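Local coordinates for protein sensor histidine kinase (Pseudomonas syringae pv. tomato, PDB 3CIT) that probably acts as a dimeric sensor kinase in a two-component phosphorelay, this chain being its GAF domain, at residues E23-P28 with A142-N147; C41-M46 with E132-L137; L50-E53 with G59-T62; L89-P92 with C98-L101. All coordinates share one frame; numbering follows the deposited sequence. Where two conformers were deposited one is given.

Contact 1 (E23-P28 with A142-N147); sequences ELIQLP and AAHLEN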
loop_
_atom_site.group_PDB
_atom_site.type_symbol
_atom_site.label_atom_id
_atom_site.label_comp_id
_atom_site.label_asym_id
_atom_site.label_seq_id
_atom_site.Cartn_x
_atom_site.Cartn_y
_atom_site.Cartn_z
ATOM N N GLU A 23 -22.831 -4.890 -5.305
ATOM C CA GLU A 23 -23.651 -4.137 -6.239
ATOM C C GLU A 23 -22.984 -3.826 -7.553
ATOM O O GLU A 23 -23.661 -3.779 -8.571
ATOM C CB GLU A 23 -24.094 -2.852 -5.589
ATOM C CG GLU A 23 -25.034 -3.157 -4.487
ATOM C CD GLU A 23 -25.559 -1.927 -3.850
ATOM O OE1 GLU A 23 -25.207 -1.700 -2.666
ATOM O OE2 GLU A 23 -26.329 -1.217 -4.543
ATOM N N LEU A 24 -21.668 -3.600 -7.533
ATOM C CA LEU A 24 -20.922 -3.369 -8.767
ATOM C C LEU A 24 -21.136 -4.476 -9.783
ATOM O O LEU A 24 -21.156 -4.201 -10.972
ATOM C CB LEU A 24 -19.425 -3.232 -8.501
ATOM C CG LEU A 24 -19.038 -1.954 -7.783
ATOM C CD1 LEU A 24 -17.514 -1.901 -7.598
ATOM C CD2 LEU A 24 -19.564 -0.756 -8.571
ATOM N N ILE A 25 -21.302 -5.707 -9.305
ATOM C CA ILE A 25 -21.488 -6.867 -10.166
ATOM C C ILE A 25 -22.785 -6.665 -10.969
ATOM O O ILE A 25 -22.840 -6.928 -12.167
ATOM C CB ILE A 25 -21.599 -8.173 -9.353
ATOM C CG1 ILE A 25 -20.429 -8.348 -8.371
ATOM C CG2 ILE A 25 -21.700 -9.390 -10.295
ATOM C CD1 ILE A 25 -19.097 -8.629 -8.997
ATOM N N GLN A 26 -23.805 -6.144 -10.294
ATOM C CA GLN A 26 -25.149 -5.951 -10.866
ATOM C C GLN A 26 -25.334 -4.795 -11.868
ATOM O O GLN A 26 -26.278 -4.821 -12.673
ATOM C CB GLN A 26 -26.135 -5.727 -9.708
ATOM C CG GLN A 26 -26.180 -6.851 -8.677
ATOM C CD GLN A 26 -26.513 -8.194 -9.305
ATOM O OE1 GLN A 26 -27.371 -8.289 -10.188
ATOM N NE2 GLN A 26 -25.846 -9.248 -8.837
ATOM N N LEU A 27 -24.468 -3.788 -11.813
ATOM C CA LEU A 27 -24.706 -2.506 -12.483
ATOM C C LEU A 27 -23.938 -2.306 -13.794
ATOM O O LEU A 27 -22.810 -2.792 -13.938
ATOM C CB LEU A 27 -24.312 -1.348 -11.559
ATOM C CG LEU A 27 -25.031 -1.122 -10.230
ATOM C CD1 LEU A 27 -24.242 -0.116 -9.351
ATOM C CD2 LEU A 27 -26.443 -0.641 -10.480
ATOM N N PRO A 28 -24.518 -1.517 -14.730
ATOM C CA PRO A 28 -23.777 -1.082 -15.901
ATOM C C PRO A 28 -22.713 -0.048 -15.536
ATOM O O PRO A 28 -22.836 0.610 -14.502
ATOM C CB PRO A 28 -24.852 -0.422 -16.785
ATOM C CG PRO A 28 -26.157 -0.757 -16.163
ATOM C CD PRO A 28 -25.898 -1.002 -14.734
ATOM N N ALA A 142 -12.150 -0.439 -10.467
ATOM C CA ALA A 142 -11.198 -0.607 -11.553
ATOM C C ALA A 142 -11.299 -1.957 -12.231
ATOM O O ALA A 142 -11.296 -2.032 -13.457
ATOM C CB ALA A 142 -9.730 -0.345 -11.069
ATOM N N ALA A 143 -11.371 -3.031 -11.440
ATOM C CA ALA A 143 -11.393 -4.371 -12.007
ATOM C C ALA A 143 -12.585 -4.555 -12.930
ATOM O O ALA A 143 -12.489 -5.170 -14.002
ATOM C CB ALA A 143 -11.399 -5.455 -10.880
ATOM N N HIS A 144 -13.713 -4.027 -12.487
ATOM C CA HIS A 144 -14.977 -4.137 -13.201
ATOM C C HIS A 144 -15.034 -3.232 -14.436
ATOM O O HIS A 144 -15.526 -3.644 -15.483
ATOM C CB HIS A 144 -16.137 -3.849 -12.232
ATOM C CG HIS A 144 -16.306 -4.912 -11.192
ATOM N ND1 HIS A 144 -16.530 -6.237 -11.518
ATOM C CD2 HIS A 144 -16.258 -4.862 -9.840
ATOM C CE1 HIS A 144 -16.590 -6.956 -10.412
ATOM N NE2 HIS A 144 -16.438 -6.144 -9.379
ATOM N N LEU A 145 -14.521 -2.014 -14.318
ATOM C CA LEU A 145 -14.442 -1.097 -15.459
ATOM C C LEU A 145 -13.492 -1.646 -16.525
ATOM O O LEU A 145 -13.766 -1.567 -17.724
ATOM C CB LEU A 145 -13.992 0.294 -15.026
ATOM C CG LEU A 145 -14.998 1.150 -14.241
ATOM C CD1 LEU A 145 -14.349 2.466 -13.827
ATOM C CD2 LEU A 145 -16.284 1.387 -15.089
ATOM N N GLU A 146 -12.379 -2.212 -16.081
ATOM C CA GLU A 146 -11.412 -2.804 -16.997
ATOM C C GLU A 146 -11.989 -4.012 -17.711
ATOM O O GLU A 146 -11.854 -4.143 -18.926
ATOM C CB GLU A 146 -10.141 -3.178 -16.252
ATOM C CG GLU A 146 -9.115 -3.820 -17.141
ATOM C CD GLU A 146 -7.898 -4.199 -16.400
ATOM O OE1 GLU A 146 -7.987 -5.137 -15.575
ATOM O OE2 GLU A 146 -6.869 -3.523 -16.597
ATOM N N ASN A 147 -12.674 -4.874 -16.965
ATOM C CA ASN A 147 -13.381 -5.990 -17.577
ATOM C C ASN A 147 -14.285 -5.519 -18.720
ATOM O O ASN A 147 -14.161 -6.002 -19.849
ATOM C CB ASN A 147 -14.176 -6.768 -16.517
ATOM C CG ASN A 147 -14.741 -8.066 -17.056
ATOM O OD1 ASN A 147 -15.925 -8.131 -17.364
ATOM N ND2 ASN A 147 -13.896 -9.087 -17.203
#
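Leu-24 and His-144 mark the closest approach of the backbones here, with 7.5 Å between Leu-24 CA and His-144 CA, where the last turn of helix 3-26 comes up against the middle of helix 128-156. On helix 128-156 the contact is made by the imidazole of His-144. With chi1 near -69°, CG is set opposite the carbonyl carbon and the ring leans across the gap between the helices, where two aliphatic side chains meet it at a slant. Leu-24 uses the root and one branch of its side chain: Leu-24 CB lies 3.8 Å from His-144 CD2, and Leu-24 CD1 reaches the same ring carbon at 3.9 Å. Ile-25 starts out pointing away from helix 128-156, but its longer branch folds back and brings Ile-25 CD1 to 3.3 Å from His-144 CE1, close for two carbons. Ile-25 CD1 also sits 3.7 Å from His-144 NE2. In the GAF fold seen here, these are the N-terminal and C-terminal helices, packed on the same side of the antiparallel sheet. Leu-24 continues inward onto Met-32 and Val-36 of helix 29-43, and Leu-145 also rests on Met-32. An adjoining flank of helix 128-156, bearing Ala-143 and Asn-147, faces the second subunit: Asn-147 hydrogen-bonds through ND2 to Asn-147 OD1 of that subunit, and Ala-143 packs on its Leu-140.

Contact 2 (C41-M46 with E132-L137); sequences CAFVAM and ESLQLL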
loop_
_atom_site.group_PDB
_atom_site.type_symbol
_atom_site.label_atom_id
_atom_site.label_comp_id
_atom_site.label_asym_id
_atom_site.label_seq_id
_atom_site.Cartn_x
_atom_site.Cartn_y
_atom_site.Cartn_z
ATOM N N CYS A 41 -17.677 9.668 -1.527
ATOM C CA CYS A 41 -17.842 11.019 -0.993
ATOM C C CYS A 41 -18.602 11.039 0.340
ATOM O O CYS A 41 -18.149 11.682 1.289
ATOM C CB CYS A 41 -18.503 11.949 -2.026
ATOM S SG CYS A 41 -17.441 12.313 -3.431
ATOM N N ALA A 42 -19.719 10.326 0.425
ATOM C CA ALA A 42 -20.527 10.292 1.627
ATOM C C ALA A 42 -19.763 9.689 2.793
ATOM O O ALA A 42 -19.862 10.171 3.933
ATOM C CB ALA A 42 -21.870 9.510 1.390
ATOM N N PHE A 43 -18.993 8.650 2.493
ATOM C CA PHE A 43 -18.318 7.846 3.519
ATOM C C PHE A 43 -17.367 8.689 4.357
ATOM O O PHE A 43 -17.278 8.516 5.557
ATOM C CB PHE A 43 -17.584 6.652 2.913
ATOM C CG PHE A 43 -17.174 5.634 3.949
ATOM C CD1 PHE A 43 -18.129 4.849 4.578
ATOM C CD2 PHE A 43 -15.851 5.488 4.323
ATOM C CE1 PHE A 43 -17.755 3.915 5.575
ATOM C CE2 PHE A 43 -15.495 4.540 5.321
ATOM C CZ PHE A 43 -16.445 3.790 5.927
ATOM N N VAL A 44 -16.705 9.642 3.715
ATOM C CA VAL A 44 -15.735 10.507 4.394
ATOM C C VAL A 44 -16.180 11.972 4.468
ATOM O O VAL A 44 -15.370 12.847 4.763
ATOM C CB VAL A 44 -14.304 10.376 3.783
ATOM C CG1 VAL A 44 -13.666 9.002 4.137
ATOM C CG2 VAL A 44 -14.308 10.669 2.277
ATOM N N ALA A 45 -17.461 12.209 4.209
ATOM C CA ALA A 45 -18.088 13.513 4.318
ATOM C C ALA A 45 -17.325 14.550 3.474
ATOM O O ALA A 45 -17.073 15.656 3.928
ATOM C CB ALA A 45 -18.146 13.936 5.803
HETATM N N MSE A 46 -16.955 14.173 2.259
HETATM C CA MSE A 46 -16.325 15.115 1.320
HETATM C C MSE A 46 -17.355 15.490 0.253
HETATM O O MSE A 46 -17.973 14.613 -0.337
HETATM C CB MSE A 46 -15.035 14.492 0.755
HETATM C CG MSE A 46 -14.001 14.304 1.904
HETATM SE SE MSE A 46 -12.246 13.648 1.361
HETATM C CE MSE A 46 -11.544 15.157 0.344
ATOM N N GLU A 132 -7.793 3.573 3.372
ATOM C CA GLU A 132 -7.525 2.239 2.868
ATOM C C GLU A 132 -8.768 1.534 2.295
ATOM O O GLU A 132 -8.679 0.854 1.291
ATOM C CB GLU A 132 -6.945 1.356 3.974
ATOM C CG GLU A 132 -5.558 1.657 4.389
ATOM C CD GLU A 132 -5.061 0.582 5.396
ATOM O OE1 GLU A 132 -5.478 0.594 6.534
ATOM O OE2 GLU A 132 -4.263 -0.260 5.013
ATOM N N SER A 133 -9.914 1.707 2.941
ATOM C CA SER A 133 -11.176 1.157 2.461
ATOM C C SER A 133 -11.580 1.807 1.137
ATOM O O SER A 133 -11.976 1.104 0.197
ATOM C CB SER A 133 -12.258 1.318 3.548
ATOM O OG SER A 133 -11.871 0.612 4.702
ATOM N N LEU A 134 -11.483 3.139 1.045
ATOM C CA LEU A 134 -11.779 3.835 -0.213
ATOM C C LEU A 134 -10.824 3.418 -1.328
ATOM O O LEU A 134 -11.256 3.270 -2.463
ATOM C CB LEU A 134 -11.747 5.361 -0.044
ATOM C CG LEU A 134 -12.825 5.917 0.890
ATOM C CD1 LEU A 134 -12.718 7.414 1.054
ATOM C CD2 LEU A 134 -14.224 5.554 0.379
ATOM N N GLN A 135 -9.549 3.226 -1.014
ATOM C CA GLN A 135 -8.601 2.716 -1.997
ATOM C C GLN A 135 -9.006 1.332 -2.510
ATOM O O GLN A 135 -8.966 1.056 -3.710
ATOM C CB GLN A 135 -7.166 2.691 -1.442
ATOM C CG GLN A 135 -6.165 2.149 -2.494
ATOM C CD GLN A 135 -6.112 3.006 -3.816
ATOM O OE1 GLN A 135 -6.743 2.675 -4.883
ATOM N NE2 GLN A 135 -5.371 4.115 -3.733
ATOM N N LEU A 136 -9.409 0.437 -1.614
ATOM C CA LEU A 136 -9.924 -0.858 -2.077
ATOM C C LEU A 136 -11.206 -0.711 -2.913
ATOM O O LEU A 136 -11.401 -1.407 -3.911
ATOM C CB LEU A 136 -10.161 -1.814 -0.906
ATOM C CG LEU A 136 -10.644 -3.219 -1.301
ATOM C CD1 LEU A 136 -9.614 -3.919 -2.230
ATOM C CD2 LEU A 136 -10.907 -4.063 -0.049
ATOM N N LEU A 137 -12.124 0.148 -2.498
ATOM C CA LEU A 137 -13.335 0.392 -3.322
ATOM C C LEU A 137 -12.960 0.837 -4.767
ATOM O O LEU A 137 -13.570 0.375 -5.765
ATOM C CB LEU A 137 -14.194 1.453 -2.671
ATOM C CG LEU A 137 -15.605 1.597 -3.182
ATOM C CD1 LEU A 137 -16.299 0.231 -3.074
ATOM C CD2 LEU A 137 -16.291 2.653 -2.290
#
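Leu-134 reaches from helix 128-156 to Phe-43 and Val-44, at the C-terminal end of helix 29-43. Its CB points toward that helix end, and with chi1 near -65° and chi2 extended, CG carries the fork of the side chain across the gap. Leu-134 CD1 meets the end of Val-44 tip to tip, lying 3.6 Å from Val-44 CG1 and 3.8 Å from Val-44 CG2, so that both valine methyls rest against one leucine methyl. Leu-134 CD2 takes the other direction, to the Phe-43 ring, which it approaches obliquely at 4.3 Å from Phe-43 CD2. Just beyond these two residues the helix ends in a Schellman motif. Ala-45, with positive phi, turns the chain, Met-46 N bonds to Cys-41 O at 2.9 Å, and Ala-45 N bonds to Ala-42 O at 3.2 Å. Met-46 is present as selenomethionine. Around this helix end, Phe-43 also packs on Arg-13 and Leu-16 of helix 3-26, while Leu-134 lies against Leu-100 and Leu-102 of strand 98-105. Leu-117 of strand 111-119 touches both Val-44 and Leu-134, placing the contact between the helices and the sheet.

Contact 3 (L50-E53 with G59-T62); sequences LLLE and GVQT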
loop_
_atom_site.group_PDB
_atom_site.type_symbol
_atom_site.label_atom_id
_atom_site.label_comp_id
_atom_site.label_asym_id
_atom_site.label_seq_id
_atom_site.Cartn_x
_atom_site.Cartn_y
_atom_site.Cartn_z
ATOM N N LEU A 50 -14.845 13.535 -8.421
ATOM C CA LEU A 50 -14.975 13.105 -9.786
ATOM C C LEU A 50 -14.190 11.814 -10.013
ATOM O O LEU A 50 -13.383 11.387 -9.178
ATOM C CB LEU A 50 -14.588 14.251 -10.737
ATOM C CG LEU A 50 -13.233 14.900 -10.631
ATOM C CD1 LEU A 50 -12.190 13.965 -11.161
ATOM C CD2 LEU A 50 -13.195 16.242 -11.397
ATOM N N LEU A 51 -14.468 11.196 -11.147
ATOM C CA LEU A 51 -13.714 10.061 -11.631
ATOM C C LEU A 51 -13.062 10.431 -12.966
ATOM O O LEU A 51 -13.716 10.953 -13.878
ATOM C CB LEU A 51 -14.637 8.861 -11.794
ATOM C CG LEU A 51 -13.975 7.573 -12.241
ATOM C CD1 LEU A 51 -12.927 7.049 -11.167
ATOM C CD2 LEU A 51 -15.055 6.526 -12.505
ATOM N N LEU A 52 -11.758 10.181 -13.054
ATOM C CA LEU A 52 -10.978 10.458 -14.247
ATOM C C LEU A 52 -10.544 9.131 -14.821
ATOM O O LEU A 52 -10.117 8.259 -14.076
ATOM C CB LEU A 52 -9.728 11.241 -13.887
ATOM C CG LEU A 52 -9.922 12.625 -13.311
ATOM C CD1 LEU A 52 -8.544 13.270 -13.066
ATOM C CD2 LEU A 52 -10.806 13.487 -14.254
ATOM N N GLU A 53 -10.630 8.979 -16.133
ATOM C CA GLU A 53 -10.135 7.790 -16.806
ATOM C C GLU A 53 -9.384 8.175 -18.079
ATOM O O GLU A 53 -9.707 9.172 -18.728
ATOM C CB GLU A 53 -11.270 6.838 -17.133
ATOM C CG GLU A 53 -11.878 6.179 -15.896
ATOM C CD GLU A 53 -13.168 5.468 -16.228
ATOM O OE1 GLU A 53 -13.121 4.554 -17.062
ATOM O OE2 GLU A 53 -14.210 5.828 -15.643
ATOM N N GLY A 59 -6.900 10.611 -24.166
ATOM C CA GLY A 59 -6.535 11.564 -23.115
ATOM C C GLY A 59 -7.398 11.330 -21.898
ATOM O O GLY A 59 -8.032 10.283 -21.778
ATOM N N VAL A 60 -7.451 12.317 -21.017
ATOM C CA VAL A 60 -8.195 12.176 -19.767
ATOM C C VAL A 60 -9.652 12.542 -20.002
ATOM O O VAL A 60 -9.957 13.566 -20.636
ATOM C CB VAL A 60 -7.618 13.058 -18.663
ATOM C CG1 VAL A 60 -8.380 12.869 -17.367
ATOM C CG2 VAL A 60 -6.155 12.751 -18.464
ATOM N N GLN A 61 -10.549 11.705 -19.513
ATOM C CA GLN A 61 -11.974 11.973 -19.580
ATOM C C GLN A 61 -12.537 11.912 -18.159
ATOM O O GLN A 61 -12.162 11.037 -17.399
ATOM C CB GLN A 61 -12.656 10.935 -20.469
ATOM C CG GLN A 61 -12.165 10.935 -21.939
ATOM C CD GLN A 61 -12.446 12.244 -22.661
ATOM O OE1 GLN A 61 -13.525 12.823 -22.508
ATOM N NE2 GLN A 61 -11.475 12.722 -23.454
ATOM N N THR A 62 -13.425 12.851 -17.834
ATOM C CA THR A 62 -14.134 12.888 -16.559
ATOM C C THR A 62 -15.396 12.058 -16.738
ATOM O O THR A 62 -16.268 12.410 -17.516
ATOM C CB THR A 62 -14.466 14.348 -16.184
ATOM O OG1 THR A 62 -13.242 15.072 -16.023
ATOM C CG2 THR A 62 -15.307 14.431 -14.913
#
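Glu-53 and Gln-61 face each other as an antiparallel hydrogen-bonded pair, joined by two nearly straight backbone bonds. Glu-53 N donates to Gln-61 O at 2.9 Å, and Gln-61 N donates to Glu-53 O at 2.8 Å, each with 166° at the hydrogen. One step along, Leu-52 and Thr-62 form the non-hydrogen-bonded pair, where the backbones are tied by weaker CA-H...O contacts, such as Thr-62 CA to Leu-51 O at 3.3 Å.

On the face bearing Leu-52 and Thr-62, the leucine branch CD2 bends toward the neighbouring strand. Leu-52 CD2 lies 3.4 Å from Thr-62 OG1 and 4.0 Å from Val-60 CG1, so one methyl spans two residues of the partner segment. Thr-62 turns OG1 to this methyl because chi1 near -62° sets the oxygen opposite the carbonyl carbon. Leu-50, on the same face, brings Leu-50 CB to 4.2 Å from Thr-62 CG2.

On the other face, Glu-53 is held from outside the pair: OE2 accepts a hydrogen bond from Thr-63 OG1 and forms a salt bridge with Arg-33 NE. In one of its two conformers Gln-61 bends away from Glu-53, and NE2 bonds to Asn-58 O in the hairpin connection.

The hairpin forms one margin of the five-stranded sheet, strand 61-66 lying outermost and strand 48-53 pairing further with strand 111-119. Leu-51 and Glu-53 pack against Leu-141 and Leu-145 of helix 128-156, whereas Leu-50 and Leu-52 meet Leu-75 and Thr-77 in loops over the opposite side.

Contact 4 (L89-P92 with C98-L101); sequences LERP and CVLL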
loop_
_atom_site.group_PDB
_atom_site.type_symbol
_atom_site.label_atom_id
_atom_site.label_comp_id
_atom_site.label_asym_id
_atom_site.label_seq_id
_atom_site.Cartn_x
_atom_site.Cartn_y
_atom_site.Cartn_z
ATOM N N LEU A 89 -3.944 15.875 -0.595
ATOM C CA LEU A 89 -3.444 17.166 -1.001
ATOM C C LEU A 89 -4.137 18.298 -0.250
ATOM O O LEU A 89 -5.352 18.272 -0.092
ATOM C CB LEU A 89 -3.733 17.417 -2.481
ATOM C CG LEU A 89 -3.190 16.439 -3.515
ATOM C CD1 LEU A 89 -3.769 16.816 -4.917
ATOM C CD2 LEU A 89 -1.699 16.584 -3.501
ATOM N N GLU A 90 -3.351 19.273 0.204
ATOM C CA GLU A 90 -3.867 20.527 0.768
ATOM C C GLU A 90 -3.593 21.605 -0.273
ATOM O O GLU A 90 -2.467 21.746 -0.725
ATOM C CB GLU A 90 -3.156 20.896 2.053
ATOM C CG GLU A 90 -3.346 19.895 3.162
ATOM C CD GLU A 90 -2.632 20.328 4.438
ATOM O OE1 GLU A 90 -1.391 20.351 4.453
ATOM O OE2 GLU A 90 -3.324 20.672 5.416
ATOM N N ARG A 91 -4.613 22.379 -0.602
ATOM C CA ARG A 91 -4.551 23.404 -1.618
ATOM C C ARG A 91 -5.148 24.681 -0.990
ATOM O O ARG A 91 -6.275 25.074 -1.264
ATOM C CB ARG A 91 -5.312 22.937 -2.846
ATOM C CG ARG A 91 -4.831 21.608 -3.442
ATOM C CD ARG A 91 -5.639 21.149 -4.693
ATOM N NE ARG A 91 -5.705 22.148 -5.760
ATOM C CZ ARG A 91 -6.769 22.910 -6.059
ATOM N NH1 ARG A 91 -6.700 23.784 -7.069
ATOM N NH2 ARG A 91 -7.907 22.808 -5.394
ATOM N N PRO A 92 -4.398 25.298 -0.084
ATOM C CA PRO A 92 -4.955 26.393 0.710
ATOM C C PRO A 92 -5.482 27.568 -0.121
ATOM O O PRO A 92 -4.880 27.949 -1.109
ATOM C CB PRO A 92 -3.763 26.846 1.560
ATOM C CG PRO A 92 -2.867 25.762 1.572
ATOM C CD PRO A 92 -3.007 25.028 0.291
ATOM N N CYS A 98 -8.938 20.628 0.020
ATOM C CA CYS A 98 -8.535 19.279 0.422
ATOM C C CYS A 98 -8.962 18.347 -0.710
ATOM O O CYS A 98 -10.122 18.381 -1.138
ATOM C CB CYS A 98 -9.248 18.892 1.758
ATOM S SG CYS A 98 -8.541 19.790 3.075
ATOM N N VAL A 99 -8.040 17.487 -1.137
ATOM C CA VAL A 99 -8.274 16.508 -2.186
ATOM C C VAL A 99 -7.610 15.180 -1.822
ATOM O O VAL A 99 -6.476 15.155 -1.353
ATOM C CB VAL A 99 -7.722 17.011 -3.525
ATOM C CG1 VAL A 99 -7.870 15.925 -4.652
ATOM C CG2 VAL A 99 -8.428 18.317 -3.906
ATOM N N LEU A 100 -8.332 14.098 -2.067
ATOM C CA LEU A 100 -7.834 12.725 -1.903
ATOM C C LEU A 100 -7.881 12.034 -3.269
ATOM O O LEU A 100 -8.940 11.996 -3.930
ATOM C CB LEU A 100 -8.689 11.991 -0.870
ATOM C CG LEU A 100 -8.380 10.526 -0.583
ATOM C CD1 LEU A 100 -6.942 10.299 -0.010
ATOM C CD2 LEU A 100 -9.480 9.815 0.290
ATOM N N LEU A 101 -6.738 11.506 -3.697
ATOM C CA LEU A 101 -6.622 10.765 -4.952
ATOM C C LEU A 101 -6.516 9.279 -4.643
ATOM O O LEU A 101 -5.713 8.895 -3.783
ATOM C CB LEU A 101 -5.365 11.234 -5.691
ATOM C CG LEU A 101 -5.273 12.737 -6.010
ATOM C CD1 LEU A 101 -4.000 12.983 -6.813
ATOM C CD2 LEU A 101 -6.471 13.179 -6.770
#
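The beta hairpin of strands 87-90 and 98-105, which ends one side of the GAF-domain sheet, is joined here through Leu-89 and Val-99. They form an antiparallel hydrogen-bonded pair. Leu-89 N donates to Val-99 O at 2.7 Å, a short bond with 162° at the hydrogen. The return bond, from Val-99 N to Leu-89 O, is longer at 3.0 Å, and its donor is tilted 16° from the plane of the carbonyl. Beside it, Cys-98 CA makes a CA-H...O contact of 3.4 Å with Leu-89 O, which thus receives two neighbours from the same strand.

The side chains of this pair lie next to each other and point the same way from the sheet, with Leu-89 CB 4.1 Å from Val-99 CB. Further out, Leu-89 CD1 comes within 4.3 Å of Leu-101 CD1, extending the apolar row on this face. Val-99 also packs on Val-116 and Ala-118 of strand 111-119 and on Leu-75 from a loop. A glycerol molecule, probably from the crystallisation liquor, lies near Leu-89, which further packs on Ala-42 of the fourth subunit. The opposite face carries Cys-98, whose side chain touches Trp-88.

Past the paired residues the first strand gives way to the turn, but Arg-91 still reaches over Val-99. Its guanidinium, turned by the bend at chi3 (54°), is tied back to the hairpin connection, NH2 bonding to Leu-96 O. Before that bend the stem crosses the valine, with Arg-91 CD 4.1 Å from Val-99 CG2.

In the fold
Contacts 1 and 2 share helix 128-156 and lie about 17 Å apart, centre to centre; they set the two N-terminal helices, 3-26 and 29-43, against the C-terminal one. Contacts 3 and 4 follow each other along the chain between the two halves of contact 2. These hairpins supply the opposite margins of one antiparallel sheet, their centres about 18 Å apart. The helical layer meets the sheet at two places: contact 1 touches contact 3, and contact 2 touches contact 4, where Met-46 CE lies 3.8 Å from Cys-98 O. Contacts 1 and 2 both adjoin the second subunit, consistent with a GAF domain that dimerises through its helices.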